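Local coordinates for CG14216 (Drosophila melanogaster, PDB 3P9Y), which dephosphorylates the C-terminal domain of RNA polymerase II and probably takes part in RNA processing and transcription termination, at residues A13-S18 with R38-G43; P49-D54 with E78-N83; K55-E60 with R70-K75; V113-R118 with V143-N148. The protein carries 2 engineered substitutions. All coordinates share one frame; numbering follows the deposited sequence.

Contact 1 of 4, residues A13-S18 with R38-G43. Engineered in segment 13-18: D16 (natural residue Cys).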
loop_
_atom_site.group_PDB
_atom_site.type_symbol
_atom_site.label_atom_id
_atom_site.label_comp_id
_atom_site.label_asym_id
_atom_site.label_seq_id
_atom_site.Cartn_x
_atom_site.Cartn_y
_atom_site.Cartn_z
ATOM N N ALA A 13 -0.512 -4.741 -5.981
ATOM C CA ALA A 13 0.265 -4.379 -4.806
ATOM C C ALA A 13 -0.090 -2.954 -4.409
ATOM O O ALA A 13 -0.400 -2.135 -5.262
ATOM C CB ALA A 13 1.756 -4.502 -5.078
ATOM N N VAL A 14 -0.070 -2.680 -3.108
ATOM C CA VAL A 14 -0.223 -1.329 -2.593
ATOM C C VAL A 14 1.017 -1.015 -1.771
ATOM O O VAL A 14 1.467 -1.840 -0.972
ATOM C CB VAL A 14 -1.477 -1.195 -1.720
ATOM C CG1 VAL A 14 -1.671 0.254 -1.296
ATOM C CG2 VAL A 14 -2.699 -1.693 -2.481
ATOM N N VAL A 15 1.566 0.177 -1.973
ATOM C CA VAL A 15 2.879 0.508 -1.454
ATOM C C VAL A 15 2.877 1.882 -0.781
ATOM O O VAL A 15 2.353 2.858 -1.327
ATOM C CB VAL A 15 3.922 0.488 -2.594
ATOM C CG1 VAL A 15 5.322 0.669 -2.047
ATOM C CG2 VAL A 15 3.813 -0.817 -3.385
ATOM N N ASP A 16 3.451 1.944 0.415
ATOM C CA ASP A 16 3.616 3.201 1.135
ATOM C C ASP A 16 5.071 3.280 1.593
ATOM O O ASP A 16 5.957 2.747 0.927
ATOM C CB ASP A 16 2.650 3.276 2.325
ATOM C CG ASP A 16 2.826 2.121 3.290
ATOM O OD1 ASP A 16 3.854 1.428 3.192
ATOM O OD2 ASP A 16 1.936 1.895 4.138
ATOM N N SER A 17 5.325 3.921 2.726
ATOM C CA SER A 17 6.692 4.041 3.218
ATOM C C SER A 17 7.096 2.918 4.176
ATOM O O SER A 17 8.082 2.224 3.935
ATOM C CB SER A 17 6.904 5.396 3.887
ATOM O OG SER A 17 8.276 5.588 4.180
ATOM N N SER A 18 6.337 2.731 5.252
ATOM C CA SER A 18 6.735 1.795 6.302
ATOM C C SER A 18 5.931 0.499 6.295
ATOM O O SER A 18 6.171 -0.383 7.119
ATOM C CB SER A 18 6.614 2.463 7.676
ATOM O OG SER A 18 7.510 3.555 7.791
ATOM N N ARG A 38 -1.029 -7.643 -2.365
ATOM C CA ARG A 38 0.122 -7.684 -1.467
ATOM C C ARG A 38 0.515 -6.248 -1.158
ATOM O O ARG A 38 0.168 -5.344 -1.907
ATOM C CB ARG A 38 1.299 -8.426 -2.112
ATOM C CG ARG A 38 1.032 -9.896 -2.378
ATOM C CD ARG A 38 2.279 -10.616 -2.864
ATOM N NE ARG A 38 2.099 -12.066 -2.903
ATOM C CZ ARG A 38 1.519 -12.726 -3.902
ATOM N NH1 ARG A 38 1.050 -12.071 -4.960
ATOM N NH2 ARG A 38 1.407 -14.047 -3.843
ATOM N N SER A 39 1.221 -6.029 -0.055
ATOM C CA SER A 39 1.578 -4.671 0.349
ATOM C C SER A 39 3.048 -4.556 0.721
ATOM O O SER A 39 3.661 -5.522 1.170
ATOM C CB SER A 39 0.717 -4.216 1.531
ATOM O OG SER A 39 0.855 -5.096 2.632
ATOM N N TYR A 40 3.597 -3.356 0.544
ATOM C CA TYR A 40 5.003 -3.095 0.826
ATOM C C TYR A 40 5.224 -1.641 1.243
ATOM O O TYR A 40 4.348 -0.795 1.071
ATOM C CB TYR A 40 5.847 -3.395 -0.417
ATOM C CG TYR A 40 5.624 -4.773 -0.983
ATOM C CD1 TYR A 40 6.348 -5.860 -0.517
ATOM C CD2 TYR A 40 4.683 -4.989 -1.977
ATOM C CE1 TYR A 40 6.141 -7.127 -1.025
ATOM C CE2 TYR A 40 4.469 -6.250 -2.494
ATOM C CZ TYR A 40 5.202 -7.316 -2.015
ATOM O OH TYR A 40 4.992 -8.575 -2.525
ATOM N N GLY A 41 6.402 -1.366 1.796
ATOM C CA GLY A 41 6.841 -0.011 2.070
ATOM C C GLY A 41 8.108 0.230 1.271
ATOM O O GLY A 41 8.714 -0.721 0.796
ATOM N N THR A 42 8.513 1.485 1.116
ATOM C CA THR A 42 9.690 1.811 0.314
ATOM C C THR A 42 10.821 2.411 1.151
ATOM O O THR A 42 11.943 2.554 0.672
ATOM C CB THR A 42 9.345 2.794 -0.821
ATOM O OG1 THR A 42 8.664 3.933 -0.281
ATOM C CG2 THR A 42 8.467 2.127 -1.863
ATOM N N GLY A 43 10.524 2.768 2.396
ATOM C CA GLY A 43 11.526 3.332 3.281
ATOM C C GLY A 43 12.678 2.377 3.545
ATOM O O GLY A 43 12.596 1.183 3.263
HETATM O O HOH W 1 9.632 5.810 1.367
#
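V14 bonds to two residues of the neighbouring parallel strand: its N donates to R38 O at 2.9 Å and its O accepts from Y40 N at 3.0 Å. The next link, D16 N to Y40 O at 3.0 Å, is the straightest of the three strand bonds (161°). Beyond it T42 N makes only a weak bond to D16 O, and G43 N closes on S17 O at 2.9 Å. Beside this bond one water bridges S17 OG and T42 OG1. V15 CG1, anti to the backbone N (chi1 -173°), presses on T42 CG2 at a tight 3.5 Å, the two side chains crossing at about a right angle. A13 CB lies at the edge of the Y40 ring. Because G41 carries no side chain, S17 O can approach its CA to 3.2 Å. The strands and helix 22-32, which covers V14 and S39, form the first beta-alpha-beta unit of a low-molecular-weight phosphatase-like fold. D16 is engineered from the Cys that opens the CX5R phosphate-binding loop; N19 N holds its OD1 and S23 OG its OD2. S17 N and S18 N bond to the modified side chain of the bound peptide. S39 OG meets H27, N19 and K96.

Contact 2 of 4, residues P49-D54 with E78-N83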
loop_
_atom_site.group_PDB
_atom_site.type_symbol
_atom_site.label_atom_id
_atom_site.label_comp_id
_atom_site.label_asym_id
_atom_site.label_seq_id
_atom_site.Cartn_x
_atom_site.Cartn_y
_atom_site.Cartn_z
ATOM N N PRO A 49 5.409 6.745 14.895
ATOM C CA PRO A 49 5.544 7.918 15.765
ATOM C C PRO A 49 5.768 7.504 17.218
ATOM O O PRO A 49 5.418 6.387 17.595
ATOM C CB PRO A 49 4.195 8.624 15.610
ATOM C CG PRO A 49 3.243 7.538 15.231
ATOM C CD PRO A 49 4.033 6.577 14.397
ATOM N N GLY A 50 6.344 8.397 18.016
ATOM C CA GLY A 50 6.647 8.107 19.405
ATOM C C GLY A 50 6.022 9.131 20.332
ATOM O O GLY A 50 4.993 9.725 20.011
ATOM N N MET A 51 6.645 9.345 21.486
ATOM C CA MET A 51 6.113 10.279 22.471
ATOM C C MET A 51 6.606 11.698 22.205
ATOM O O MET A 51 6.064 12.664 22.741
ATOM C CB MET A 51 6.493 9.826 23.879
ATOM C CG MET A 51 5.998 8.430 24.207
ATOM S SD MET A 51 6.221 7.978 25.935
ATOM C CE MET A 51 5.192 9.205 26.739
ATOM N N ALA A 52 7.635 11.814 21.373
ATOM C CA ALA A 52 8.118 13.107 20.908
ATOM C C ALA A 52 8.390 13.020 19.410
ATOM O O ALA A 52 8.719 11.954 18.896
ATOM C CB ALA A 52 9.379 13.503 21.653
ATOM N N PHE A 53 8.254 14.137 18.707
ATOM C CA PHE A 53 8.440 14.127 17.263
ATOM C C PHE A 53 9.827 13.617 16.876
ATOM O O PHE A 53 9.968 12.859 15.916
ATOM C CB PHE A 53 8.220 15.516 16.669
ATOM C CG PHE A 53 8.394 15.559 15.181
ATOM C CD1 PHE A 53 7.305 15.414 14.338
ATOM C CD2 PHE A 53 9.654 15.714 14.623
ATOM C CE1 PHE A 53 7.464 15.439 12.967
ATOM C CE2 PHE A 53 9.821 15.740 13.254
ATOM C CZ PHE A 53 8.724 15.601 12.423
ATOM N N ASP A 54 10.849 14.028 17.620
ATOM C CA ASP A 54 12.219 13.642 17.290
ATOM C C ASP A 54 12.598 12.283 17.872
ATOM O O ASP A 54 13.764 11.892 17.835
ATOM C CB ASP A 54 13.218 14.714 17.752
ATOM C CG ASP A 54 13.309 14.831 19.266
ATOM O OD1 ASP A 54 12.345 14.446 19.965
ATOM O OD2 ASP A 54 14.351 15.319 19.758
ATOM N N GLU A 78 -0.552 2.311 27.647
ATOM C CA GLU A 78 -1.664 3.252 27.607
ATOM C C GLU A 78 -1.482 4.310 26.522
ATOM O O GLU A 78 -2.440 4.682 25.846
ATOM C CB GLU A 78 -1.840 3.933 28.963
ATOM C CG GLU A 78 -3.184 4.620 29.120
ATOM C CD GLU A 78 -3.060 6.064 29.563
ATOM O OE1 GLU A 78 -3.866 6.897 29.096
ATOM O OE2 GLU A 78 -2.156 6.369 30.372
ATOM N N PHE A 79 -0.253 4.793 26.361
ATOM C CA PHE A 79 0.038 5.834 25.382
ATOM C C PHE A 79 -0.156 5.310 23.965
ATOM O O PHE A 79 -0.741 5.980 23.117
ATOM C CB PHE A 79 1.472 6.341 25.549
ATOM C CG PHE A 79 1.866 7.387 24.542
ATOM C CD1 PHE A 79 1.475 8.707 24.704
ATOM C CD2 PHE A 79 2.635 7.053 23.438
ATOM C CE1 PHE A 79 1.839 9.672 23.784
ATOM C CE2 PHE A 79 3.000 8.015 22.512
ATOM C CZ PHE A 79 2.600 9.327 22.687
ATOM N N TYR A 80 0.329 4.102 23.714
ATOM C CA TYR A 80 0.253 3.533 22.378
ATOM C C TYR A 80 -1.111 2.910 22.101
ATOM O O TYR A 80 -1.376 2.456 20.990
ATOM C CB TYR A 80 1.385 2.530 22.164
ATOM C CG TYR A 80 2.730 3.215 22.095
ATOM C CD1 TYR A 80 3.050 4.037 21.022
ATOM C CD2 TYR A 80 3.665 3.064 23.108
ATOM C CE1 TYR A 80 4.269 4.679 20.951
ATOM C CE2 TYR A 80 4.891 3.702 23.046
ATOM C CZ TYR A 80 5.186 4.509 21.965
ATOM O OH TYR A 80 6.401 5.147 21.893
ATOM N N THR A 81 -1.978 2.903 23.107
ATOM C CA THR A 81 -3.360 2.499 22.901
ATOM C C THR A 81 -4.173 3.707 22.463
ATOM O O THR A 81 -4.944 3.640 21.506
ATOM C CB THR A 81 -3.983 1.905 24.181
ATOM O OG1 THR A 81 -3.472 0.585 24.398
ATOM C CG2 THR A 81 -5.497 1.833 24.058
ATOM N N GLN A 82 -3.982 4.820 23.160
ATOM C CA GLN A 82 -4.774 6.020 22.919
ATOM C C GLN A 82 -4.447 6.669 21.579
ATOM O O GLN A 82 -5.316 7.273 20.950
ATOM C CB GLN A 82 -4.566 7.026 24.052
ATOM C CG GLN A 82 -5.129 6.568 25.383
ATOM C CD GLN A 82 -6.630 6.368 25.335
ATOM O OE1 GLN A 82 -7.356 7.169 24.745
ATOM N NE2 GLN A 82 -7.104 5.296 25.960
ATOM N N ASN A 83 -3.198 6.548 21.141
ATOM C CA ASN A 83 -2.797 7.131 19.867
ATOM C C ASN A 83 -3.042 6.178 18.693
ATOM O O ASN A 83 -2.865 6.556 17.536
ATOM C CB ASN A 83 -1.335 7.577 19.910
ATOM C CG ASN A 83 -0.369 6.415 19.903
ATOM O OD1 ASN A 83 -0.775 5.255 19.844
ATOM N ND2 ASN A 83 0.922 6.722 19.960
#
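M51 lays its thioether over one face of the F79 ring, a Met-aromatic contact on a surface across which no hydrogen bond passes. SD stands 4.6 Å from the centroid of the F79 ring and only 15° off its normal. CG, anti to the carbonyl carbon (chi1 -58°), comes lower and nearer the rim, 3.5 Å from F79 CE2, and makes a CH-pi contact with the same face. The edge of this ring receives a different partner: G50 O lies in the ring plane, 3.6 Å from F79 CZ. F79 itself leaves the helix with CG anti to the backbone N (chi1 178°) and sets its CD2 over the centre of the Y80 ring, 3.7 Å above the plane. Y80 in turn offers its edge to the loop, with P49 O 3.9 Å from CE1 and G50 CA at the same distance from OH; the hydroxyl is hydrogen-bonded to N57 ND2. Loop 49-54, between strands 46-48 and 57-59, is thereby seated on the last turns of helix 65-82. The bound peptide lies against this loop, packing its backbone on P49 and bonding an aromatic side chain to M51 O. Carbon and sulfur over the ring face, with a carbonyl oxygen at the electropositive rim, suggest that dispersion dominates this contact, with a weak electrostatic share.

Contact 3 of 4, residues K55-E60 with R70-K75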
loop_
_atom_site.group_PDB
_atom_site.type_symbol
_atom_site.label_atom_id
_atom_site.label_comp_id
_atom_site.label_asym_id
_atom_site.label_seq_id
_atom_site.Cartn_x
_atom_site.Cartn_y
_atom_site.Cartn_z
ATOM N N LYS A 55 11.610 11.555 18.387
ATOM C CA LYS A 55 11.858 10.259 19.014
ATOM C C LYS A 55 10.964 9.167 18.432
ATOM O O LYS A 55 10.106 8.630 19.132
ATOM C CB LYS A 55 11.614 10.351 20.524
ATOM C CG LYS A 55 12.403 11.446 21.227
ATOM C CD LYS A 55 13.903 11.191 21.162
ATOM C CE LYS A 55 14.682 12.228 21.964
ATOM N NZ LYS A 55 14.317 12.221 23.412
ATOM N N PRO A 56 11.166 8.827 17.150
ATOM C CA PRO A 56 10.348 7.799 16.502
ATOM C C PRO A 56 10.747 6.401 16.949
ATOM O O PRO A 56 11.894 6.187 17.343
ATOM C CB PRO A 56 10.677 7.966 15.009
ATOM C CG PRO A 56 11.609 9.148 14.906
ATOM C CD PRO A 56 12.213 9.335 16.249
ATOM N N ASN A 57 9.810 5.460 16.890
ATOM C CA ASN A 57 10.129 4.054 17.079
ATOM C C ASN A 57 10.491 3.430 15.736
ATOM O O ASN A 57 9.633 3.269 14.870
ATOM C CB ASN A 57 8.947 3.322 17.704
ATOM C CG ASN A 57 8.499 3.954 19.007
ATOM O OD1 ASN A 57 9.154 3.809 20.040
ATOM N ND2 ASN A 57 7.378 4.660 18.962
ATOM N N VAL A 58 11.762 3.075 15.570
ATOM C CA VAL A 58 12.276 2.622 14.283
ATOM C C VAL A 58 12.693 1.159 14.345
ATOM O O VAL A 58 13.372 0.735 15.280
ATOM C CB VAL A 58 13.492 3.471 13.847
ATOM C CG1 VAL A 58 13.996 3.036 12.483
ATOM C CG2 VAL A 58 13.132 4.949 13.840
ATOM N N TYR A 59 12.284 0.391 13.340
ATOM C CA TYR A 59 12.600 -1.029 13.272
ATOM C C TYR A 59 13.034 -1.383 11.863
ATOM O O TYR A 59 12.812 -0.617 10.927
ATOM C CB TYR A 59 11.376 -1.867 13.646
ATOM C CG TYR A 59 10.696 -1.414 14.914
ATOM C CD1 TYR A 59 10.966 -2.028 16.127
ATOM C CD2 TYR A 59 9.786 -0.367 14.897
ATOM C CE1 TYR A 59 10.348 -1.614 17.288
ATOM C CE2 TYR A 59 9.164 0.054 16.047
ATOM C CZ TYR A 59 9.446 -0.572 17.240
ATOM O OH TYR A 59 8.823 -0.146 18.389
ATOM N N GLU A 60 13.650 -2.549 11.715
ATOM C CA GLU A 60 14.058 -3.031 10.407
ATOM C C GLU A 60 12.875 -3.732 9.761
ATOM O O GLU A 60 12.021 -4.276 10.457
ATOM C CB GLU A 60 15.228 -4.011 10.538
ATOM C CG GLU A 60 16.503 -3.401 11.114
ATOM C CD GLU A 60 17.176 -2.429 10.159
ATOM O OE1 GLU A 60 17.162 -2.680 8.934
ATOM O OE2 GLU A 60 17.727 -1.414 10.638
ATOM N N ARG A 70 4.575 -5.786 21.072
ATOM C CA ARG A 70 5.070 -6.068 22.414
ATOM C C ARG A 70 6.001 -4.958 22.865
ATOM O O ARG A 70 5.952 -4.523 24.014
ATOM C CB ARG A 70 5.814 -7.403 22.442
ATOM C CG ARG A 70 4.909 -8.620 22.391
ATOM C CD ARG A 70 5.703 -9.889 22.115
ATOM N NE ARG A 70 4.880 -11.090 22.239
ATOM C CZ ARG A 70 4.766 -11.813 23.351
ATOM N NH1 ARG A 70 5.426 -11.470 24.451
ATOM N NH2 ARG A 70 3.990 -12.888 23.362
ATOM N N ASP A 71 6.838 -4.493 21.943
ATOM C CA ASP A 71 7.821 -3.463 22.244
ATOM C C ASP A 71 7.163 -2.185 22.755
ATOM O O ASP A 71 7.594 -1.613 23.756
ATOM C CB ASP A 71 8.645 -3.148 20.998
ATOM C CG ASP A 71 9.821 -2.247 21.297
ATOM O OD1 ASP A 71 10.568 -2.546 22.252
ATOM O OD2 ASP A 71 9.998 -1.242 20.579
ATOM N N LEU A 72 6.120 -1.736 22.065
ATOM C CA LEU A 72 5.457 -0.490 22.419
ATOM C C LEU A 72 4.579 -0.678 23.651
ATOM O O LEU A 72 4.348 0.262 24.409
ATOM C CB LEU A 72 4.608 0.019 21.252
ATOM C CG LEU A 72 5.351 0.333 19.950
ATOM C CD1 LEU A 72 4.382 0.865 18.908
ATOM C CD2 LEU A 72 6.481 1.327 20.188
ATOM N N GLU A 73 4.086 -1.896 23.840
ATOM C CA GLU A 73 3.207 -2.195 24.960
ATOM C C GLU A 73 3.969 -2.063 26.272
ATOM O O GLU A 73 3.474 -1.479 27.236
ATOM C CB GLU A 73 2.639 -3.608 24.822
ATOM C CG GLU A 73 1.528 -3.926 25.804
ATOM C CD GLU A 73 0.960 -5.318 25.611
ATOM O OE1 GLU A 73 1.705 -6.209 25.145
ATOM O OE2 GLU A 73 -0.232 -5.521 25.928
ATOM N N SER A 74 5.184 -2.602 26.298
ATOM C CA SER A 74 6.018 -2.549 27.490
ATOM C C SER A 74 6.557 -1.139 27.704
ATOM O O SER A 74 6.751 -0.714 28.840
ATOM C CB SER A 74 7.171 -3.552 27.390
ATOM O OG SER A 74 8.018 -3.254 26.296
ATOM N N LYS A 75 6.793 -0.415 26.613
ATOM C CA LYS A 75 7.241 0.971 26.706
ATOM C C LYS A 75 6.212 1.801 27.458
ATOM O O LYS A 75 6.532 2.450 28.452
ATOM C CB LYS A 75 7.459 1.572 25.315
ATOM C CG LYS A 75 8.848 1.339 24.735
ATOM C CD LYS A 75 9.015 2.068 23.408
ATOM C CE LYS A 75 10.474 2.151 22.982
ATOM N NZ LYS A 75 11.099 0.812 22.816
#
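D71 meets Y59 across the contact through a short hydrogen bond, Y59 OH donating to D71 OD2 at 2.7 Å. The oxygen receives it on its anti lone pair and lies in the plane of the tyrosine ring, near the edge, 3.3 Å from Y59 CE1; the carboxylate is turned almost perpendicular to that ring, the planes 88° apart. D71 CG is anti to the backbone N (chi1 -171°), which carries the carboxylate out from the helix to the strand. One residue on, L72 sets one methyl against both strand side chains, its CD2 lying 3.3 Å from Y59 OH and 3.5 Å from N57 CG. Around this leucine L48, L85 and L89 supply further apolar neighbours. S74 turns back along the helix: its OG donates to D71 O at 3.1 Å from above the carbonyl plane, on the same face from which K75 N reaches that oxygen. K75 returns to D71 as well, its NZ forming a salt bridge to OD2 at 3.2 Å and coming from above the carboxylate plane. OD2 thus takes two donors, an arrangement that would favour its charged form. On the way the K75 chain runs antiparallel to the N57 side chain, K75 CE 3.6 Å from N57 OD1, N57 ND2 being taken up by Y80. The result is a helix packed on a two-stranded antiparallel sheet: helix 65-82 backs strands 46-48 and 57-59, and on segment 55-60 P56 packs on a polar side chain of the bound peptide.

Contact 4 of 4, residues V113-R118 with V143-N148. Engineered in segment 143-148: N147 (natural residue Asp).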
loop_
_atom_site.group_PDB
_atom_site.type_symbol
_atom_site.label_atom_id
_atom_site.label_comp_id
_atom_site.label_asym_id
_atom_site.label_seq_id
_atom_site.Cartn_x
_atom_site.Cartn_y
_atom_site.Cartn_z
ATOM N N VAL A 113 -0.192 0.279 -6.766
ATOM C CA VAL A 113 -0.697 1.565 -6.304
ATOM C C VAL A 113 0.242 2.120 -5.231
ATOM O O VAL A 113 0.599 1.412 -4.299
ATOM C CB VAL A 113 -2.125 1.426 -5.726
ATOM C CG1 VAL A 113 -2.666 2.785 -5.297
ATOM C CG2 VAL A 113 -3.052 0.769 -6.751
ATOM N N THR A 114 0.657 3.372 -5.377
ATOM C CA THR A 114 1.434 4.049 -4.343
ATOM C C THR A 114 0.583 5.154 -3.735
ATOM O O THR A 114 -0.377 5.615 -4.352
ATOM C CB THR A 114 2.752 4.646 -4.896
ATOM O OG1 THR A 114 2.463 5.575 -5.949
ATOM C CG2 THR A 114 3.654 3.543 -5.427
ATOM N N VAL A 115 0.933 5.577 -2.525
ATOM C CA VAL A 115 0.067 6.467 -1.756
ATOM C C VAL A 115 0.654 7.870 -1.570
ATOM O O VAL A 115 0.091 8.696 -0.855
ATOM C CB VAL A 115 -0.283 5.849 -0.385
ATOM C CG1 VAL A 115 -1.013 4.535 -0.583
ATOM C CG2 VAL A 115 0.968 5.637 0.454
ATOM N N GLU A 116 1.778 8.137 -2.223
ATOM C CA GLU A 116 2.324 9.491 -2.291
ATOM C C GLU A 116 3.474 9.523 -3.288
ATOM O O GLU A 116 4.097 8.501 -3.552
ATOM C CB GLU A 116 2.781 9.996 -0.915
ATOM C CG GLU A 116 3.928 9.227 -0.285
ATOM C CD GLU A 116 4.449 9.917 0.978
ATOM O OE1 GLU A 116 4.323 9.345 2.080
ATOM O OE2 GLU A 116 4.969 11.046 0.870
ATOM N N GLU A 117 3.750 10.697 -3.846
ATOM C CA GLU A 117 4.664 10.783 -4.978
ATOM C C GLU A 117 6.074 10.325 -4.627
ATOM O O GLU A 117 6.777 9.792 -5.476
ATOM C CB GLU A 117 4.706 12.196 -5.563
ATOM C CG GLU A 117 5.521 12.261 -6.847
ATOM C CD GLU A 117 5.378 13.575 -7.568
ATOM O OE1 GLU A 117 4.475 14.350 -7.206
ATOM O OE2 GLU A 117 6.169 13.835 -8.501
ATOM N N ARG A 118 6.493 10.526 -3.386
ATOM C CA ARG A 118 7.819 10.076 -2.982
ATOM C C ARG A 118 7.920 8.563 -3.099
ATOM O O ARG A 118 8.940 8.035 -3.538
ATOM C CB ARG A 118 8.144 10.529 -1.559
ATOM C CG ARG A 118 8.710 11.937 -1.498
ATOM C CD ARG A 118 8.849 12.433 -0.070
ATOM N NE ARG A 118 9.565 13.704 0.001
ATOM C CZ ARG A 118 10.868 13.824 0.251
ATOM N NH1 ARG A 118 11.618 12.749 0.459
ATOM N NH2 ARG A 118 11.425 15.029 0.297
ATOM N N VAL A 143 -2.033 7.361 -5.924
ATOM C CA VAL A 143 -3.221 7.988 -5.382
ATOM C C VAL A 143 -2.863 8.513 -3.996
ATOM O O VAL A 143 -2.631 7.736 -3.076
ATOM C CB VAL A 143 -4.380 6.990 -5.259
ATOM C CG1 VAL A 143 -5.603 7.674 -4.672
ATOM C CG2 VAL A 143 -4.710 6.377 -6.619
ATOM N N ASP A 144 -2.812 9.834 -3.853
ATOM C CA ASP A 144 -2.397 10.450 -2.597
ATOM C C ASP A 144 -3.298 10.073 -1.434
ATOM O O ASP A 144 -4.514 10.258 -1.490
ATOM C CB ASP A 144 -2.369 11.967 -2.738
ATOM C CG ASP A 144 -1.171 12.447 -3.518
ATOM O OD1 ASP A 144 -0.169 11.700 -3.585
ATOM O OD2 ASP A 144 -1.223 13.572 -4.057
ATOM N N VAL A 145 -2.680 9.548 -0.383
ATOM C CA VAL A 145 -3.370 9.236 0.860
ATOM C C VAL A 145 -2.664 9.947 2.010
ATOM O O VAL A 145 -1.484 9.712 2.264
ATOM C CB VAL A 145 -3.359 7.723 1.147
ATOM C CG1 VAL A 145 -4.162 7.416 2.407
ATOM C CG2 VAL A 145 -3.914 6.935 -0.050
ATOM N N VAL A 146 -3.386 10.819 2.702
ATOM C CA VAL A 146 -2.835 11.514 3.857
ATOM C C VAL A 146 -2.528 10.497 4.952
ATOM O O VAL A 146 -3.292 9.554 5.166
ATOM C CB VAL A 146 -3.801 12.596 4.360
ATOM C CG1 VAL A 146 -3.281 13.233 5.649
ATOM C CG2 VAL A 146 -4.005 13.648 3.277
ATOM N N ASN A 147 -1.398 10.676 5.628
ATOM C CA ASN A 147 -0.892 9.649 6.534
ATOM C C ASN A 147 -1.409 9.764 7.966
ATOM O O ASN A 147 -0.686 10.190 8.867
ATOM C CB ASN A 147 0.634 9.653 6.534
ATOM C CG ASN A 147 1.209 8.324 6.938
ATOM O OD1 ASN A 147 0.511 7.478 7.490
ATOM N ND2 ASN A 147 2.483 8.121 6.648
ATOM N N ASN A 148 -2.667 9.385 8.161
ATOM C CA ASN A 148 -3.227 9.164 9.487
ATOM C C ASN A 148 -4.300 8.080 9.386
ATOM O O ASN A 148 -4.659 7.655 8.284
ATOM C CB ASN A 148 -3.802 10.455 10.069
ATOM C CG ASN A 148 -4.959 10.992 9.263
ATOM O OD1 ASN A 148 -6.036 10.405 9.238
ATOM N ND2 ASN A 148 -4.748 12.124 8.606
HETATM O O HOH W 2 4.121 10.036 5.063
#
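T114 and V115 turn their carbonyls to the loop 143-148, and both find backbone donors. V143 N reaches T114 O at 2.9 Å in a nearly straight bond (169°) that arrives nearly along the C=O axis. V145 N meets V115 O at the same 2.9 Å, tilted 28° from the carbonyl plane. Between them V115 CA points its hydrogen at V143 O, 3.3 Å away. Methyls fill in beside the bonds: V115 CG1 lies 3.8 Å from V145 CG2, and V113 CG1 touches V143 CG2 more loosely. These two segments leave the C-terminal ends of parallel neighbours, strands 111-114 and 137-142, which is where the active site lies in the low-molecular-weight phosphatase fold. Most of the polar side chains have partners outside the segments, but E116 and N147 share a water. T114 OG1 is hydrogen-bonded to N142 OD1, and D144 OD1, 3.6 Å from E116 CA, is held by N142 ND2. E116, at the N-cap position of helix 117-128, gives OE1 to a salt bridge with R22, the arginine of the CX5R loop; OE1 also accepts a hydrogen bond from the water at 3.1 Å. That water accepts in turn from N147 ND2 at 3.0 Å. N147 is an engineered substitution of the natural Asp, a position that in relatives probably supplies the general acid; it centres an inverse gamma turn, its OD1 is hydrogen-bonded to N21 ND2, and its backbone hydrogen-bonds to the bound peptide.

Contact 1 closes first, pairing strands 11-16 and 36-41, joined by helix 22-32. The chain then enters the outlying two-stranded sheet at strand 46-48, and contact 2 closes the excursion from 49-54 to the end of helix 65-82. Contact 3 lies wholly within that span, and the two share this helix and touch through N57 and Y80. Contact 4 follows in series and binds the exits of strands 111-114 and 137-142. It abuts contact 1 within the main sheet, through a probable hydrogen bond from V15 N to V113 O and V115 CG2 packed on D16 CB, whereas contacts 2 and 3 stand centre to centre 20 to 24 Å from both.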